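Type III restriction-modification enzyme EcoP15I Res subunit (Escherichia coli, PDB 4ZCF) supplies the helicase-type ATP motor and the nuclease that, together with the Mod subunit, cut DNA 25-27 base pairs downstream of one of two inversely oriented 5'-CAGCAG-3' sites. Local coordinates at residues S118-T123 with V148-K153; P164-D169 with H182-N187. All coordinates share one frame; numbering follows the deposited sequence.

Interaction 1 (S118-T123 with V148-K153). With AMP (adenosine monophosphate), chain H; nucleotides of chain E.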
ATOM      1  N   SER C 118      24.083  -3.499  -0.599  1.00 45.27           N
ATOM      2  CA  SER C 118      24.565  -3.508  -1.986  1.00 45.40           C
ATOM      3  C   SER C 118      24.395  -4.901  -2.621  1.00 48.99           C
ATOM      4  O   SER C 118      24.018  -5.010  -3.792  1.00 49.23           O
ATOM      5  CB  SER C 118      26.028  -3.088  -2.053  1.00 50.64           C
ATOM      6  OG  SER C 118      26.298  -1.915  -1.304  1.00 64.32           O
ATOM      7  N   ILE C 119      24.689  -5.959  -1.857  1.00 44.47           N
ATOM      8  CA  ILE C 119      24.493  -7.335  -2.294  1.00 44.20           C
ATOM      9  C   ILE C 119      22.965  -7.581  -2.365  1.00 46.04           C
ATOM     10  O   ILE C 119      22.507  -8.203  -3.318  1.00 44.92           O
ATOM     11  CB  ILE C 119      25.254  -8.365  -1.399  1.00 47.78           C
ATOM     12  CG1 ILE C 119      26.786  -8.140  -1.447  1.00 47.93           C
ATOM     13  CG2 ILE C 119      24.899  -9.813  -1.779  1.00 48.88           C
ATOM     14  CD1 ILE C 119      27.623  -8.966  -0.353  1.00 53.31           C
ATOM     15  N   LYS C 120      22.182  -7.030  -1.409  1.00 42.19           N
ATOM     16  CA  LYS C 120      20.714  -7.148  -1.429  1.00 42.84           C
ATOM     17  C   LYS C 120      20.147  -6.490  -2.678  1.00 47.14           C
ATOM     18  O   LYS C 120      19.341  -7.101  -3.350  1.00 47.80           O
ATOM     19  CB  LYS C 120      20.071  -6.539  -0.162  1.00 46.34           C
ATOM     20  CG  LYS C 120      18.619  -6.985   0.057  1.00 48.83           C
ATOM     21  CD  LYS C 120      18.097  -6.588   1.428  1.00 50.41           C
ATOM     22  CE  LYS C 120      17.317  -5.297   1.417  1.00 43.98           C
ATOM     23  NZ  LYS C 120      16.771  -4.987   2.764  1.00 48.38           N
ATOM     24  N   ALA C 121      20.611  -5.277  -3.017  1.00 44.50           N
ATOM     25  CA  ALA C 121      20.180  -4.541  -4.212  1.00 44.34           C
ATOM     26  C   ALA C 121      20.583  -5.247  -5.518  1.00 50.25           C
ATOM     27  O   ALA C 121      19.762  -5.333  -6.433  1.00 51.32           O
ATOM     28  CB  ALA C 121      20.703  -3.113  -4.174  1.00 44.69           C
ATOM     29  N   GLY C 122      21.807  -5.777  -5.569  1.00 46.18           N
ATOM     30  CA  GLY C 122      22.340  -6.509  -6.714  1.00 45.52           C
ATOM     31  C   GLY C 122      21.699  -7.869  -6.916  1.00 48.59           C
ATOM     32  O   GLY C 122      21.446  -8.262  -8.054  1.00 48.35           O
ATOM     33  N   THR C 123      21.428  -8.600  -5.816  1.00 44.48           N
ATOM     34  CA  THR C 123      20.772  -9.925  -5.846  1.00 43.54           C
ATOM     35  C   THR C 123      19.325  -9.778  -6.346  1.00 43.52           C
ATOM     36  O   THR C 123      18.905 -10.526  -7.222  1.00 41.95           O
ATOM     37  CB  THR C 123      20.882 -10.633  -4.461  1.00 51.40           C
ATOM     38  OG1 THR C 123      22.265 -10.793  -4.130  1.00 57.33           O
ATOM     39  CG2 THR C 123      20.199 -11.986  -4.425  1.00 46.83           C
ATOM     40  N   VAL C 148      11.170  -9.124  -0.838  1.00 46.61           N
ATOM     41  CA  VAL C 148      12.337  -8.448  -0.306  1.00 45.31           C
ATOM     42  C   VAL C 148      12.003  -7.839   1.028  1.00 49.55           C
ATOM     43  O   VAL C 148      11.097  -7.021   1.092  1.00 48.49           O
ATOM     44  CB  VAL C 148      12.896  -7.409  -1.322  1.00 47.31           C
ATOM     45  CG1 VAL C 148      14.246  -6.859  -0.864  1.00 46.71           C
ATOM     46  CG2 VAL C 148      13.012  -8.023  -2.713  1.00 46.46           C
ATOM     47  N   VAL C 149      12.727  -8.253   2.100  1.00 47.84           N
ATOM     48  CA  VAL C 149      12.574  -7.727   3.468  1.00 47.33           C
ATOM     49  C   VAL C 149      13.290  -6.372   3.532  1.00 53.55           C
ATOM     50  O   VAL C 149      14.515  -6.302   3.364  1.00 53.43           O
ATOM     51  CB  VAL C 149      13.060  -8.699   4.570  1.00 50.08           C
ATOM     52  CG1 VAL C 149      12.950  -8.059   5.955  1.00 49.93           C
ATOM     53  CG2 VAL C 149      12.289 -10.014   4.525  1.00 49.62           C
ATOM     54  N   GLU C 150      12.506  -5.296   3.739  1.00 50.60           N
ATOM     55  CA  GLU C 150      12.998  -3.919   3.783  1.00 49.61           C
ATOM     56  C   GLU C 150      12.616  -3.224   5.077  1.00 50.90           C
ATOM     57  O   GLU C 150      11.481  -3.330   5.532  1.00 47.55           O
ATOM     58  CB  GLU C 150      12.437  -3.116   2.599  1.00 51.24           C
ATOM     59  CG  GLU C 150      12.823  -3.648   1.227  1.00 64.01           C
ATOM     60  CD  GLU C 150      11.818  -3.311   0.145  1.00 82.50           C
ATOM     61  OE1 GLU C 150      12.149  -2.480  -0.730  1.00 64.42           O
ATOM     62  OE2 GLU C 150      10.702  -3.882   0.170  1.00 81.45           O
ATOM     63  N   SER C 151      13.570  -2.491   5.657  1.00 49.19           N
ATOM     64  CA  SER C 151      13.377  -1.686   6.859  1.00 48.65           C
ATOM     65  C   SER C 151      12.394  -0.556   6.491  1.00 52.79           C
ATOM     66  O   SER C 151      12.544   0.061   5.435  1.00 50.32           O
ATOM     67  CB  SER C 151      14.716  -1.108   7.299  1.00 50.47           C
ATOM     68  OG  SER C 151      14.590  -0.171   8.351  1.00 57.06           O
ATOM     69  N   GLN C 152      11.352  -0.355   7.321  1.00 52.82           N
ATOM     70  CA  GLN C 152      10.324   0.683   7.098  1.00 53.95           C
ATOM     71  C   GLN C 152      10.739   2.005   7.793  1.00 59.19           C
ATOM     72  O   GLN C 152      10.561   2.156   9.003  1.00 59.95           O
ATOM     73  CB  GLN C 152       8.946   0.195   7.580  1.00 54.38           C
ATOM     74  N   LYS C 153      11.374   2.913   7.037  1.00 55.48           N
ATOM     75  CA  LYS C 153      11.859   4.198   7.543  1.00 86.31           C
ATOM     76  C   LYS C 153      11.103   5.375   6.931  1.00103.01           C
ATOM     77  O   LYS C 153       9.889   5.484   7.090  1.00 65.00           O
ATOM     78  CB  LYS C 153      13.346   4.331   7.268  1.00 87.15           C
TER
HETATM   79  P   AMP H1001      26.701 -11.268  -5.156  1.00149.65           P
HETATM   80  O1P AMP H1001      27.414 -10.758  -3.961  1.00149.75           O
HETATM   81  O2P AMP H1001      27.367 -12.567  -5.425  1.00150.01           O
HETATM   82  O3P AMP H1001      25.359 -11.657  -4.653  1.00150.41           O
HETATM   83  O5' AMP H1001      26.640 -10.239  -6.374  1.00146.20           O
HETATM   84  C5' AMP H1001      27.154 -10.600  -7.644  1.00142.34           C
HETATM   85  C4' AMP H1001      26.361  -9.991  -8.757  1.00137.95           C
HETATM   86  O4' AMP H1001      26.899 -10.396 -10.046  1.00136.59           O
HETATM   87  C3' AMP H1001      24.957 -10.486  -8.731  1.00135.05           C
HETATM   88  O3' AMP H1001      24.160  -9.578  -7.971  1.00133.05           O
HETATM   89  C2' AMP H1001      24.537 -10.592 -10.141  1.00135.17           C
HETATM   90  O2' AMP H1001      23.893  -9.384 -10.571  1.00135.54           O
HETATM   91  C1' AMP H1001      25.797 -10.755 -10.928  1.00135.26           C
HETATM   92  N9  AMP H1001      25.966 -12.034 -11.492  1.00133.99           N
HETATM   93  C8  AMP H1001      26.167 -13.120 -10.772  1.00133.10           C
HETATM   94  N7  AMP H1001      26.334 -14.191 -11.596  1.00131.98           N
HETATM   95  C5  AMP H1001      26.271 -13.658 -12.964  1.00131.72           C
HETATM   96  C6  AMP H1001      26.364 -14.148 -14.297  1.00129.99           C
HETATM   97  N6  AMP H1001      26.584 -15.526 -14.551  1.00128.94           N
HETATM   98  N1  AMP H1001      26.232 -13.273 -15.327  1.00129.48           N
HETATM   99  C2  AMP H1001      26.011 -11.981 -15.129  1.00129.84           C
HETATM  100  N3  AMP H1001      25.912 -11.452 -13.913  1.00130.84           N
HETATM  101  C4  AMP H1001      26.030 -12.216 -12.802  1.00132.55           C
ATOM    102  P    DA E   7      14.144  -1.960  11.825  1.00 54.65           P
ATOM    103  OP1  DA E   7      13.421  -3.173  12.241  1.00 54.35           O
ATOM    104  OP2  DA E   7      13.737  -1.313  10.552  1.00 55.19           O
ATOM    105  O5'  DA E   7      14.102  -0.891  13.016  1.00 56.08           O
ATOM    106  C5'  DA E   7      14.596  -1.239  14.316  1.00 56.70           C
ATOM    107  C4'  DA E   7      14.327  -0.129  15.314  1.00 57.75           C
ATOM    108  O4'  DA E   7      15.292   0.943  15.162  1.00 56.78           O
ATOM    109  C3'  DA E   7      12.931   0.499  15.271  1.00 58.93           C
ATOM    110  O3'  DA E   7      12.381   0.483  16.600  1.00 62.23           O
ATOM    111  C2'  DA E   7      13.152   1.885  14.665  1.00 56.47           C
ATOM    112  C1'  DA E   7      14.621   2.168  14.954  1.00 54.51           C
ATOM    113  N9   DA E   7      15.372   2.893  13.941  1.00 51.04           N
ATOM    114  C8   DA E   7      15.345   2.776  12.575  1.00 50.19           C
ATOM    115  N7   DA E   7      16.210   3.552  11.949  1.00 49.20           N
ATOM    116  C5   DA E   7      16.855   4.211  12.978  1.00 48.53           C
ATOM    117  C6   DA E   7      17.857   5.201  13.006  1.00 48.91           C
ATOM    118  N6   DA E   7      18.448   5.716  11.913  1.00 48.67           N
ATOM    119  N1   DA E   7      18.270   5.625  14.230  1.00 49.54           N
ATOM    120  C2   DA E   7      17.684   5.159  15.345  1.00 49.31           C
ATOM    121  N3   DA E   7      16.750   4.214  15.433  1.00 49.46           N
ATOM    122  C4   DA E   7      16.373   3.789  14.209  1.00 49.46           C
ATOM    123  P    DT E   6      18.777  -2.048   7.258  1.00 47.75           P
ATOM    124  OP1  DT E   6      18.209  -3.283   6.678  1.00 48.54           O
ATOM    125  OP2  DT E   6      18.451  -0.761   6.621  1.00 48.31           O
ATOM    126  O5'  DT E   6      18.301  -1.911   8.759  1.00 47.48           O
ATOM    127  C5'  DT E   6      18.596  -2.779   9.834  1.00 47.81           C
ATOM    128  C4'  DT E   6      17.980  -2.244  11.125  1.00 47.64           C
ATOM    129  O4'  DT E   6      18.822  -1.238  11.734  1.00 46.27           O
ATOM    130  C3'  DT E   6      16.609  -1.604  10.960  1.00 49.01           C
ATOM    131  O3'  DT E   6      15.720  -2.240  11.842  1.00 51.90           O
ATOM    132  C2'  DT E   6      16.814  -0.110  11.214  1.00 47.50           C
ATOM    133  C1'  DT E   6      18.061  -0.103  12.090  1.00 45.67           C
ATOM    134  N1   DT E   6      18.941   1.111  12.013  1.00 43.16           N
ATOM    135  C2   DT E   6      19.421   1.639  13.189  1.00 42.32           C
ATOM    136  O2   DT E   6      19.110   1.205  14.281  1.00 43.26           O
ATOM    137  N3   DT E   6      20.270   2.711  13.038  1.00 41.18           N
ATOM    138  C4   DT E   6      20.679   3.320  11.851  1.00 40.95           C
ATOM    139  O4   DT E   6      21.434   4.303  11.864  1.00 41.71           O
ATOM    140  C5   DT E   6      20.179   2.698  10.653  1.00 40.28           C
ATOM    141  C7   DT E   6      20.584   3.252   9.314  1.00 38.77           C
ATOM    142  C6   DT E   6      19.352   1.637  10.793  1.00 41.87           C
TER
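Lys120 reaches from helix 117-128 to the loop that follows strand 143-148, its NZ giving a hydrogen bond to Val149 O at 2.7 Å. The ammonium lies in the carbonyl plane, with a C=O...N angle of 153°. CG stands anti to the backbone N (chi1 -163°), and after a bend at chi3 (96°) the last carbons pass Val148, Lys120 CE lying 4.1 Å from Val148 CG1. This buried lysine chain is the close-fitting part of the contact. Beyond it the loop opens out: Glu150 only grazes the ammonium, its CG 4.4 Å from Lys120 NZ, and turns OE1 to Asn250 of a neighbouring subunit, while Gln152 and Lys153 are exposed. Ser151 OG hydrogen-bonds OP2 of DA7 of chain E at 2.6 Å. On the AMP side of the helix, Ile119 CG2 lies 3.4 Å from AMP O3P, and Gly122 O accepts a weak bond from the ribose O3'. Lys120 NZ also bonds Asn187 OD1. A methionine in its place would probably leave Val149 O and Asn187 OD1 without their shared donor, setting the Asn187 amide freer to turn. Held by these two oxygens, the buried Lys120 NZ joins the AMP-lining helix to the loop that meets DNA.

Interaction 2 (P164-D169 with H182-N187). With nucleotides of chain E.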
ATOM      1  N   PRO C 164       6.256  -7.378   9.013  1.00 53.94           N
ATOM      2  CA  PRO C 164       6.871  -7.020   7.711  1.00 52.13           C
ATOM      3  C   PRO C 164       6.143  -7.641   6.516  1.00 55.12           C
ATOM      4  O   PRO C 164       5.890  -8.847   6.531  1.00 55.34           O
ATOM      5  CB  PRO C 164       8.323  -7.488   7.846  1.00 53.71           C
ATOM      6  CG  PRO C 164       8.554  -7.694   9.303  1.00 57.92           C
ATOM      7  CD  PRO C 164       7.237  -7.996   9.934  1.00 54.09           C
ATOM      8  N   GLN C 165       5.716  -6.811   5.524  1.00 50.39           N
ATOM      9  CA  GLN C 165       4.921  -7.303   4.389  1.00 49.17           C
ATOM     10  C   GLN C 165       5.505  -8.434   3.586  1.00 51.86           C
ATOM     11  O   GLN C 165       4.755  -9.328   3.194  1.00 51.05           O
ATOM     12  CB  GLN C 165       4.314  -6.199   3.523  1.00 49.90           C
ATOM     13  CG  GLN C 165       2.890  -5.852   3.960  1.00 59.86           C
ATOM     14  CD  GLN C 165       1.772  -6.728   3.407  1.00 67.64           C
ATOM     15  OE1 GLN C 165       1.651  -6.964   2.201  1.00 54.37           O
ATOM     16  NE2 GLN C 165       0.832  -7.094   4.270  1.00 64.13           N
ATOM     17  N   ALA C 166       6.841  -8.412   3.375  1.00 48.22           N
ATOM     18  CA  ALA C 166       7.609  -9.442   2.667  1.00 47.55           C
ATOM     19  C   ALA C 166       7.410 -10.810   3.351  1.00 50.99           C
ATOM     20  O   ALA C 166       7.035 -11.766   2.669  1.00 51.01           O
ATOM     21  CB  ALA C 166       9.078  -9.071   2.653  1.00 48.03           C
ATOM     22  N   ILE C 167       7.579 -10.868   4.701  1.00 46.10           N
ATOM     23  CA  ILE C 167       7.390 -12.065   5.533  1.00 45.96           C
ATOM     24  C   ILE C 167       5.934 -12.597   5.479  1.00 50.07           C
ATOM     25  O   ILE C 167       5.731 -13.765   5.128  1.00 49.89           O
ATOM     26  CB  ILE C 167       7.996 -11.906   6.966  1.00 49.03           C
ATOM     27  CG1 ILE C 167       9.534 -11.811   6.881  1.00 48.16           C
ATOM     28  CG2 ILE C 167       7.582 -13.086   7.899  1.00 51.09           C
ATOM     29  CD1 ILE C 167      10.138 -10.810   7.740  1.00 54.23           C
ATOM     30  N   HIS C 168       4.932 -11.728   5.758  1.00 46.91           N
ATOM     31  CA  HIS C 168       3.509 -12.072   5.653  1.00 46.15           C
ATOM     32  C   HIS C 168       3.248 -12.753   4.294  1.00 48.53           C
ATOM     33  O   HIS C 168       2.842 -13.906   4.277  1.00 49.10           O
ATOM     34  CB  HIS C 168       2.610 -10.823   5.822  1.00 47.17           C
ATOM     35  CG  HIS C 168       1.193 -11.058   5.378  1.00 51.04           C
ATOM     36  ND1 HIS C 168       0.736 -10.600   4.152  1.00 53.28           N
ATOM     37  CD2 HIS C 168       0.213 -11.790   5.958  1.00 52.41           C
ATOM     38  CE1 HIS C 168      -0.509 -11.037   4.046  1.00 52.29           C
ATOM     39  NE2 HIS C 168      -0.867 -11.758   5.109  1.00 52.34           N
ATOM     40  N   ASP C 169       3.563 -12.064   3.177  1.00 43.83           N
ATOM     41  CA  ASP C 169       3.392 -12.543   1.797  1.00 43.17           C
ATOM     42  C   ASP C 169       4.136 -13.829   1.458  1.00 49.51           C
ATOM     43  O   ASP C 169       3.607 -14.635   0.704  1.00 50.92           O
ATOM     44  CB  ASP C 169       3.817 -11.459   0.799  1.00 44.00           C
ATOM     45  CG  ASP C 169       3.055 -10.145   0.867  1.00 46.66           C
ATOM     46  OD1 ASP C 169       1.989 -10.102   1.532  1.00 44.83           O
ATOM     47  OD2 ASP C 169       3.510  -9.169   0.240  1.00 52.50           O
ATOM     48  N   HIS C 182       8.901 -19.444  -4.542  1.00 46.57           N
ATOM     49  CA  HIS C 182       8.818 -18.262  -3.681  1.00 44.91           C
ATOM     50  C   HIS C 182      10.154 -18.008  -2.977  1.00 47.94           C
ATOM     51  O   HIS C 182      10.662 -18.889  -2.286  1.00 48.37           O
ATOM     52  CB  HIS C 182       7.650 -18.398  -2.678  1.00 44.92           C
ATOM     53  CG  HIS C 182       6.332 -18.710  -3.328  1.00 48.00           C
ATOM     54  ND1 HIS C 182       5.597 -17.734  -3.978  1.00 49.35           N
ATOM     55  CD2 HIS C 182       5.665 -19.887  -3.410  1.00 49.65           C
ATOM     56  CE1 HIS C 182       4.521 -18.347  -4.448  1.00 48.68           C
ATOM     57  NE2 HIS C 182       4.511 -19.642  -4.122  1.00 49.17           N
ATOM     58  N   VAL C 183      10.724 -16.813  -3.150  1.00 43.56           N
ATOM     59  CA  VAL C 183      12.019 -16.506  -2.541  1.00 43.70           C
ATOM     60  C   VAL C 183      12.110 -15.224  -1.671  1.00 45.70           C
ATOM     61  O   VAL C 183      11.805 -14.123  -2.131  1.00 46.26           O
ATOM     62  CB  VAL C 183      13.207 -16.711  -3.532  1.00 48.24           C
ATOM     63  CG1 VAL C 183      13.181 -15.710  -4.678  1.00 48.24           C
ATOM     64  CG2 VAL C 183      14.539 -16.674  -2.810  1.00 47.95           C
ATOM     65  N   LEU C 184      12.531 -15.396  -0.413  1.00 40.33           N
ATOM     66  CA  LEU C 184      12.729 -14.318   0.546  1.00 39.18           C
ATOM     67  C   LEU C 184      14.167 -13.815   0.562  1.00 42.19           C
ATOM     68  O   LEU C 184      15.066 -14.519   1.019  1.00 42.88           O
ATOM     69  CB  LEU C 184      12.287 -14.718   1.962  1.00 38.62           C
ATOM     70  CG  LEU C 184      12.186 -13.558   2.961  1.00 43.99           C
ATOM     71  CD1 LEU C 184      10.912 -12.769   2.764  1.00 44.71           C
ATOM     72  CD2 LEU C 184      12.246 -14.055   4.382  1.00 47.39           C
ATOM     73  N   VAL C 185      14.380 -12.591   0.089  1.00 37.34           N
ATOM     74  CA  VAL C 185      15.698 -11.957   0.130  1.00 37.17           C
ATOM     75  C   VAL C 185      15.729 -11.036   1.381  1.00 44.23           C
ATOM     76  O   VAL C 185      14.870 -10.162   1.532  1.00 43.40           O
ATOM     77  CB  VAL C 185      16.053 -11.211  -1.180  1.00 39.12           C
ATOM     78  CG1 VAL C 185      17.529 -10.816  -1.206  1.00 37.84           C
ATOM     79  CG2 VAL C 185      15.695 -12.054  -2.404  1.00 38.74           C
ATOM     80  N   ILE C 186      16.692 -11.289   2.291  1.00 43.22           N
ATOM     81  CA  ILE C 186      16.884 -10.586   3.577  1.00 42.88           C
ATOM     82  C   ILE C 186      18.383 -10.367   3.871  1.00 47.13           C
ATOM     83  O   ILE C 186      19.202 -11.248   3.604  1.00 46.52           O
ATOM     84  CB  ILE C 186      16.164 -11.362   4.741  1.00 44.96           C
ATOM     85  CG1 ILE C 186      16.132 -10.544   6.051  1.00 44.48           C
ATOM     86  CG2 ILE C 186      16.767 -12.774   4.951  1.00 44.64           C
ATOM     87  CD1 ILE C 186      15.080 -10.986   7.073  1.00 49.70           C
ATOM     88  N   ASN C 187      18.722  -9.191   4.416  1.00 44.69           N
ATOM     89  CA  ASN C 187      20.087  -8.823   4.802  1.00 44.27           C
ATOM     90  C   ASN C 187      20.309  -9.092   6.297  1.00 46.93           C
ATOM     91  O   ASN C 187      19.372  -9.502   6.972  1.00 47.03           O
ATOM     92  CB  ASN C 187      20.434  -7.384   4.393  1.00 44.57           C
ATOM     93  CG  ASN C 187      19.583  -6.323   5.038  1.00 53.61           C
ATOM     94  OD1 ASN C 187      18.346  -6.329   4.930  1.00 51.58           O
ATOM     95  ND2 ASN C 187      20.233  -5.383   5.714  1.00 34.98           N
TER
ATOM     96  P    DT E   6      18.777  -2.048   7.258  1.00 47.75           P
ATOM     97  OP1  DT E   6      18.209  -3.283   6.678  1.00 48.54           O
ATOM     98  OP2  DT E   6      18.451  -0.761   6.621  1.00 48.31           O
ATOM     99  O5'  DT E   6      18.301  -1.911   8.759  1.00 47.48           O
ATOM    100  C5'  DT E   6      18.596  -2.779   9.834  1.00 47.81           C
ATOM    101  C4'  DT E   6      17.980  -2.244  11.125  1.00 47.64           C
ATOM    102  O4'  DT E   6      18.822  -1.238  11.734  1.00 46.27           O
ATOM    103  C3'  DT E   6      16.609  -1.604  10.960  1.00 49.01           C
ATOM    104  O3'  DT E   6      15.720  -2.240  11.842  1.00 51.90           O
ATOM    105  C2'  DT E   6      16.814  -0.110  11.214  1.00 47.50           C
ATOM    106  C1'  DT E   6      18.061  -0.103  12.090  1.00 45.67           C
ATOM    107  N1   DT E   6      18.941   1.111  12.013  1.00 43.16           N
ATOM    108  C2   DT E   6      19.421   1.639  13.189  1.00 42.32           C
ATOM    109  O2   DT E   6      19.110   1.205  14.281  1.00 43.26           O
ATOM    110  N3   DT E   6      20.270   2.711  13.038  1.00 41.18           N
ATOM    111  C4   DT E   6      20.679   3.320  11.851  1.00 40.95           C
ATOM    112  O4   DT E   6      21.434   4.303  11.864  1.00 41.71           O
ATOM    113  C5   DT E   6      20.179   2.698  10.653  1.00 40.28           C
ATOM    114  C7   DT E   6      20.584   3.252   9.314  1.00 38.77           C
ATOM    115  C6   DT E   6      19.352   1.637  10.793  1.00 41.87           C
TER
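Leu184, on strand 180-186, points toward helix 165-172 and meets Ala166 and Ile167, a helix-on-sheet contact in the parallel alpha/beta core of the P-loop NTPase fold. The three residues carry most of the buried surface, Leu184 the largest share. With chi1 at -168° its CG lies opposite the backbone N, and both methyls reach the first turn of the helix. The two methyls divide the work. Leu184 CD1 meets Ala166, 4.1 Å from CB and 4.0 Å from the carbonyl O, whereas Leu184 CD2 approaches Ile167, 4.3 Å from CG1. Ile167 thus offers the flank of its side chain, CG1 and not the CD1 tip. The small Ala166 probably allows this approach, its CA lying 7.4 Å from the CA of Leu184. The side-chain contacts between the segments are apolar, and Val149 fills in beside them, touching Leu184, Ala166 and Ile167. Pro164 occupies the N-cap position, and its O accepts the backbone bond from His168 N. Farther along this helix, His168 ND1 donates to Asp169 OD1 on the anti side of the carboxylate, the bond tilted out of both the carboxylate and the imidazole planes. Past Ile186, Asn187, at the N-cap position of helix 188-191, turns its amide to the DNA. There Asn187 ND2 donates to OP1 of DT6 of chain E at 3.1 Å, with an N-H...O angle of 162°.

Overall arrangement
From the N terminus, helix 117-128 comes first, and interaction 1 closes the excursion through helix 130-140 and strand 143-148 when the chain reaches the loop at 148-153. Interaction 2 opens later, at 164-169, and closes at 182-187 on strand 180-186; the two are in series, neither nested nor crossed. Their centres are 10 Å apart and they touch directly: Val149 N probably bonds Val185 O at 2.9 Å, continuing the pairing of edge strand 143-148 with its parallel neighbour 180-186. Together they tie helices 117-128 and 165-172 to this edge of the seven-stranded sheet, between the AMP cleft and the DNA backbone.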